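Local coordinates for BlEst2 (Bacillus licheniformis, PDB 6WPX), which probably hydrolyses ester bonds as an alpha/beta-hydrolase-type lipase or esterase, here in a propeptide form of an enzyme autoinhibited by its C-terminal domain, at residues S119-I123 with T143-H148; R188-D192 with R240-A244. Numbering follows the deposited sequence.

Interaction 1: S119-I123 with T143-H148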
loop_
_atom_site.group_PDB
_atom_site.type_symbol
_atom_site.label_atom_id
_atom_site.label_comp_id
_atom_site.label_asym_id
_atom_site.label_seq_id
_atom_site.Cartn_x
_atom_site.Cartn_y
_atom_site.Cartn_z
ATOM N N SER A 119 -3.164 10.038 1.363
ATOM C CA SER A 119 -2.462 8.794 1.709
ATOM C C SER A 119 -2.635 8.492 3.209
ATOM O O SER A 119 -3.749 8.656 3.707
ATOM C CB SER A 119 -1.008 8.896 1.213
ATOM O OG SER A 119 -0.039 8.020 1.770
ATOM N N LYS A 120 -1.568 8.162 3.956
ATOM C CA LYS A 120 -1.661 7.909 5.384
ATOM C C LYS A 120 -2.266 9.094 6.183
ATOM O O LYS A 120 -2.807 8.888 7.272
ATOM C CB LYS A 120 -0.280 7.512 5.940
ATOM C CG LYS A 120 -0.318 7.206 7.432
ATOM C CD LYS A 120 1.031 6.694 7.977
ATOM C CE LYS A 120 0.982 6.721 9.487
ATOM N NZ LYS A 120 1.164 8.109 9.974
ATOM N N GLY A 121 -2.138 10.316 5.655
ATOM C CA GLY A 121 -2.720 11.495 6.286
ATOM C C GLY A 121 -4.213 11.343 6.552
ATOM O O GLY A 121 -4.703 11.919 7.508
ATOM N N GLY A 122 -4.931 10.569 5.724
ATOM C CA GLY A 122 -6.369 10.323 5.904
ATOM C C GLY A 122 -6.654 9.481 7.136
ATOM O O GLY A 122 -7.703 9.635 7.768
ATOM N N ILE A 123 -5.718 8.577 7.480
ATOM C CA ILE A 123 -5.781 7.692 8.657
ATOM C C ILE A 123 -5.428 8.515 9.899
ATOM O O ILE A 123 -6.147 8.428 10.894
ATOM C CB ILE A 123 -4.880 6.431 8.539
ATOM C CG1 ILE A 123 -5.166 5.623 7.239
ATOM C CG2 ILE A 123 -5.033 5.533 9.787
ATOM C CD1 ILE A 123 -3.985 4.601 6.954
ATOM N N THR A 143 -10.547 12.356 2.036
ATOM C CA THR A 143 -9.305 11.595 1.941
ATOM C C THR A 143 -9.002 11.318 0.470
ATOM O O THR A 143 -9.906 10.978 -0.281
ATOM C CB THR A 143 -9.316 10.341 2.817
ATOM O OG1 THR A 143 -10.128 9.326 2.228
ATOM C CG2 THR A 143 -9.714 10.621 4.271
ATOM N N LEU A 144 -7.727 11.464 0.082
ATOM C CA LEU A 144 -7.244 11.255 -1.274
ATOM C C LEU A 144 -6.263 10.083 -1.251
ATOM O O LEU A 144 -5.177 10.203 -0.682
ATOM C CB LEU A 144 -6.516 12.526 -1.793
ATOM C CG LEU A 144 -7.230 13.905 -1.612
ATOM C CD1 LEU A 144 -6.348 15.053 -2.122
ATOM C CD2 LEU A 144 -8.572 13.925 -2.299
ATOM N N GLY A 145 -6.650 8.984 -1.885
ATOM C CA GLY A 145 -5.829 7.776 -1.966
ATOM C C GLY A 145 -5.348 7.281 -0.630
ATOM O O GLY A 145 -4.179 6.912 -0.482
ATOM N N THR A 146 -6.233 7.315 0.372
ATOM C CA THR A 146 -5.866 6.895 1.717
ATOM C C THR A 146 -6.067 5.397 1.863
ATOM O O THR A 146 -7.190 4.935 1.675
ATOM C CB THR A 146 -6.681 7.649 2.791
ATOM O OG1 THR A 146 -6.298 9.035 2.770
ATOM C CG2 THR A 146 -6.457 7.056 4.210
ATOM N N PRO A 147 -5.034 4.634 2.280
ATOM C CA PRO A 147 -5.252 3.198 2.514
ATOM C C PRO A 147 -5.983 2.950 3.841
ATOM O O PRO A 147 -5.391 2.436 4.794
ATOM C CB PRO A 147 -3.838 2.614 2.498
ATOM C CG PRO A 147 -2.954 3.746 2.990
ATOM C CD PRO A 147 -3.645 5.039 2.596
ATOM N N HIS A 148 -7.293 3.286 3.895
ATOM C CA HIS A 148 -8.106 3.052 5.102
ATOM C C HIS A 148 -8.125 1.559 5.500
ATOM O O HIS A 148 -8.309 1.264 6.675
ATOM C CB HIS A 148 -9.542 3.547 4.905
ATOM C CG HIS A 148 -9.640 5.039 4.778
ATOM N ND1 HIS A 148 -9.399 5.875 5.855
ATOM C CD2 HIS A 148 -9.948 5.789 3.694
ATOM C CE1 HIS A 148 -9.614 7.098 5.407
ATOM N NE2 HIS A 148 -9.946 7.094 4.104
#
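The backbones converge most closely at Ser119 and Thr146, whose CA atoms lie 3.9 Å apart. Ser119 N donates to Leu144 O (2.9 Å, 171°), extending the parallel pairing of strands 113-118 and 138-144. A CA-H...O contact runs from Ser119 CA to Gly145 O (3.4 Å). Ser119 itself has a strained backbone (phi 53°, psi -132°) in the sharp turn from strand to helix 121-131.

Among side chains, Thr146 OG1 donates to Ser119 O at 2.7 Å. Gly122 CA sits 3.4 Å from that same Thr146 OG1 and 3.7 Å from Thr143 CG2, so close that a CB would clash with both. Ile123 CG1 packs on Thr146 CG2 (3.6 Å), and its CD1 approaches Pro147 CG (4.2 Å). His148 NE2 hydrogen-bonds Thr143 OG1 (2.9 Å).

The strand-turn-helix geometry is consistent with the nucleophile elbow of alpha/beta hydrolases, Ser117 replacing the usual first glycine of Gly-X-Ser-X-Gly. Ser119, which touches His254, would then probably be the nucleophile, its main chain fixed by Leu144 and Thr146.

Interaction 2: R188-D192 with R240-A244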
loop_
_atom_site.group_PDB
_atom_site.type_symbol
_atom_site.label_atom_id
_atom_site.label_comp_id
_atom_site.label_asym_id
_atom_site.label_seq_id
_atom_site.Cartn_x
_atom_site.Cartn_y
_atom_site.Cartn_z
ATOM N N ARG A 188 -9.557 -0.372 11.852
ATOM C CA ARG A 188 -10.933 -0.261 11.342
ATOM C C ARG A 188 -11.928 -0.734 12.406
ATOM O O ARG A 188 -12.902 -0.036 12.699
ATOM C CB ARG A 188 -11.117 -1.090 10.047
ATOM C CG ARG A 188 -10.398 -0.521 8.820
ATOM C CD ARG A 188 -11.267 0.402 7.954
ATOM N NE ARG A 188 -11.757 1.534 8.736
ATOM C CZ ARG A 188 -11.043 2.611 9.031
ATOM N NH1 ARG A 188 -11.539 3.538 9.828
ATOM N NH2 ARG A 188 -9.833 2.781 8.508
ATOM N N ASP A 189 -11.649 -1.893 13.026
ATOM C CA ASP A 189 -12.501 -2.465 14.064
ATOM C C ASP A 189 -12.705 -1.530 15.282
ATOM O O ASP A 189 -13.816 -1.446 15.795
ATOM C CB ASP A 189 -11.969 -3.833 14.498
ATOM C CG ASP A 189 -12.852 -4.508 15.537
ATOM O OD1 ASP A 189 -13.887 -5.088 15.148
ATOM O OD2 ASP A 189 -12.541 -4.397 16.743
ATOM N N GLN A 190 -11.635 -0.838 15.723
ATOM C CA GLN A 190 -11.611 0.096 16.862
ATOM C C GLN A 190 -12.141 1.484 16.530
ATOM O O GLN A 190 -12.349 2.295 17.432
ATOM C CB GLN A 190 -10.158 0.286 17.331
ATOM C CG GLN A 190 -9.454 -0.956 17.893
ATOM C CD GLN A 190 -8.132 -0.544 18.489
ATOM O OE1 GLN A 190 -7.265 0.031 17.812
ATOM N NE2 GLN A 190 -7.979 -0.758 19.790
ATOM N N THR A 191 -12.283 1.796 15.242
ATOM C CA THR A 191 -12.655 3.128 14.788
ATOM C C THR A 191 -14.085 3.247 14.253
ATOM O O THR A 191 -14.792 4.194 14.593
ATOM C CB THR A 191 -11.605 3.583 13.737
ATOM O OG1 THR A 191 -10.303 3.479 14.313
ATOM C CG2 THR A 191 -11.817 5.009 13.226
ATOM N N ASP A 192 -14.486 2.322 13.384
ATOM C CA ASP A 192 -15.728 2.399 12.626
ATOM C C ASP A 192 -17.017 2.372 13.456
ATOM O O ASP A 192 -18.008 2.937 12.997
ATOM C CB ASP A 192 -15.745 1.339 11.517
ATOM C CG ASP A 192 -14.687 1.602 10.441
ATOM O OD1 ASP A 192 -14.143 2.738 10.399
ATOM O OD2 ASP A 192 -14.390 0.675 9.668
ATOM N N ARG A 240 -11.426 3.135 0.626
ATOM C CA ARG A 240 -12.805 3.465 1.021
ATOM C C ARG A 240 -13.098 3.286 2.499
ATOM O O ARG A 240 -12.360 2.572 3.191
ATOM C CB ARG A 240 -13.817 2.603 0.212
ATOM C CG ARG A 240 -13.624 2.626 -1.292
ATOM C CD ARG A 240 -13.433 4.047 -1.815
ATOM N NE ARG A 240 -13.483 4.084 -3.265
ATOM C CZ ARG A 240 -13.621 5.186 -3.983
ATOM N NH1 ARG A 240 -13.723 6.371 -3.385
ATOM N NH2 ARG A 240 -13.648 5.120 -5.300
ATOM N N LEU A 241 -14.187 3.936 2.968
ATOM C CA LEU A 241 -14.738 3.805 4.307
ATOM C C LEU A 241 -16.221 3.405 4.158
ATOM O O LEU A 241 -16.909 3.930 3.267
ATOM C CB LEU A 241 -14.602 5.085 5.147
ATOM C CG LEU A 241 -13.185 5.483 5.576
ATOM C CD1 LEU A 241 -13.182 6.910 6.124
ATOM C CD2 LEU A 241 -12.648 4.528 6.632
ATOM N N PRO A 242 -16.725 2.467 4.995
ATOM C CA PRO A 242 -18.109 1.976 4.803
ATOM C C PRO A 242 -19.237 3.000 4.930
ATOM O O PRO A 242 -20.256 2.850 4.263
ATOM C CB PRO A 242 -18.251 0.856 5.853
ATOM C CG PRO A 242 -17.165 1.088 6.832
ATOM C CD PRO A 242 -16.038 1.746 6.083
ATOM N N TYR A 243 -19.052 4.038 5.740
ATOM C CA TYR A 243 -20.062 5.073 6.007
ATOM C C TYR A 243 -19.741 6.356 5.243
ATOM O O TYR A 243 -20.406 7.366 5.455
ATOM C CB TYR A 243 -20.062 5.393 7.515
ATOM C CG TYR A 243 -18.659 5.362 8.090
ATOM C CD1 TYR A 243 -17.798 6.450 7.945
ATOM C CD2 TYR A 243 -18.169 4.222 8.722
ATOM C CE1 TYR A 243 -16.487 6.399 8.408
ATOM C CE2 TYR A 243 -16.862 4.162 9.189
ATOM C CZ TYR A 243 -16.024 5.252 9.022
ATOM O OH TYR A 243 -14.752 5.221 9.499
ATOM N N ALA A 244 -18.676 6.354 4.430
ATOM C CA ALA A 244 -18.295 7.573 3.725
ATOM C C ALA A 244 -19.022 7.727 2.395
ATOM O O ALA A 244 -19.593 6.764 1.867
ATOM C CB ALA A 244 -16.791 7.565 3.469
#
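A single hydrogen bond joins the two segments: Tyr243 OH donates to Asp192 OD1 over 2.7 Å, with the carboxylate oxygen at the edge of the phenol ring, near its plane. The nearest CA atoms, those of Asp192 and Pro242, are still 8.2 Å apart, so the 195 Å² of buried surface is made by side chains bridging a gap between backbones.

Electrostatics orient the acceptor. Arg188 and Asp192, one helical turn apart, form a two-pronged salt bridge in which Arg188 NH1 meets Asp192 OD1 at 2.8 Å and Arg188 NE meets Asp192 OD2 at 2.9 Å. Asp192 OD1 thus takes hydrogen bonds from both Arg188 and Tyr243.

The van der Waals contacts set carbons of 240-244 against the charged pair of 188-192. Leu241 CD2 lies over one face of the Arg188 guanidinium, 3.5 Å from Arg188 CZ, while Pro242 CG approaches Asp192 OD2 to 4.0 Å. A type I beta turn from Leu241 to Ala244, with Ala244 N bonded to Leu241 O (3.2 Å), brings Leu241, Pro242 and Tyr243 together against the ion pair.

Within the fold, the C-terminal end of helix 181-191 meets the loop that leads into strand 245-246, the last in the order of the seven-stranded sheet. Helix 121-131 supplies a common partner, Gln126, which hydrogen-bonds both Arg188 NH1 and Tyr243 OH. Thr191 also packs on Gln126 and Ile130 of that helix, and Leu241 reaches Tyr202 on strand 201-205.

Although their centres are 12 Å apart, interactions 1 and 2 touch directly through His148, which follows strand 138-144. His148 O is 2.8 Å from Arg188 NH2, a probable hydrogen bond, and His148 CG lies 3.6 Å from Leu241 CD2, the methyl that also covers the Arg188 guanidinium. His148 CB packs on Arg240 O at 3.4 Å. Helix 121-131 is a second connection, since it begins in interaction 1 and carries Gln126 to interaction 2. Ser119 OG, the probable nucleophile hydroxyl, is 13.0 Å from Arg188 NH2 and 16.9 Å from Tyr243 OH. Interaction 2 does not reach that hydroxyl, but packs against the interaction 1 segment 143-148 through His148.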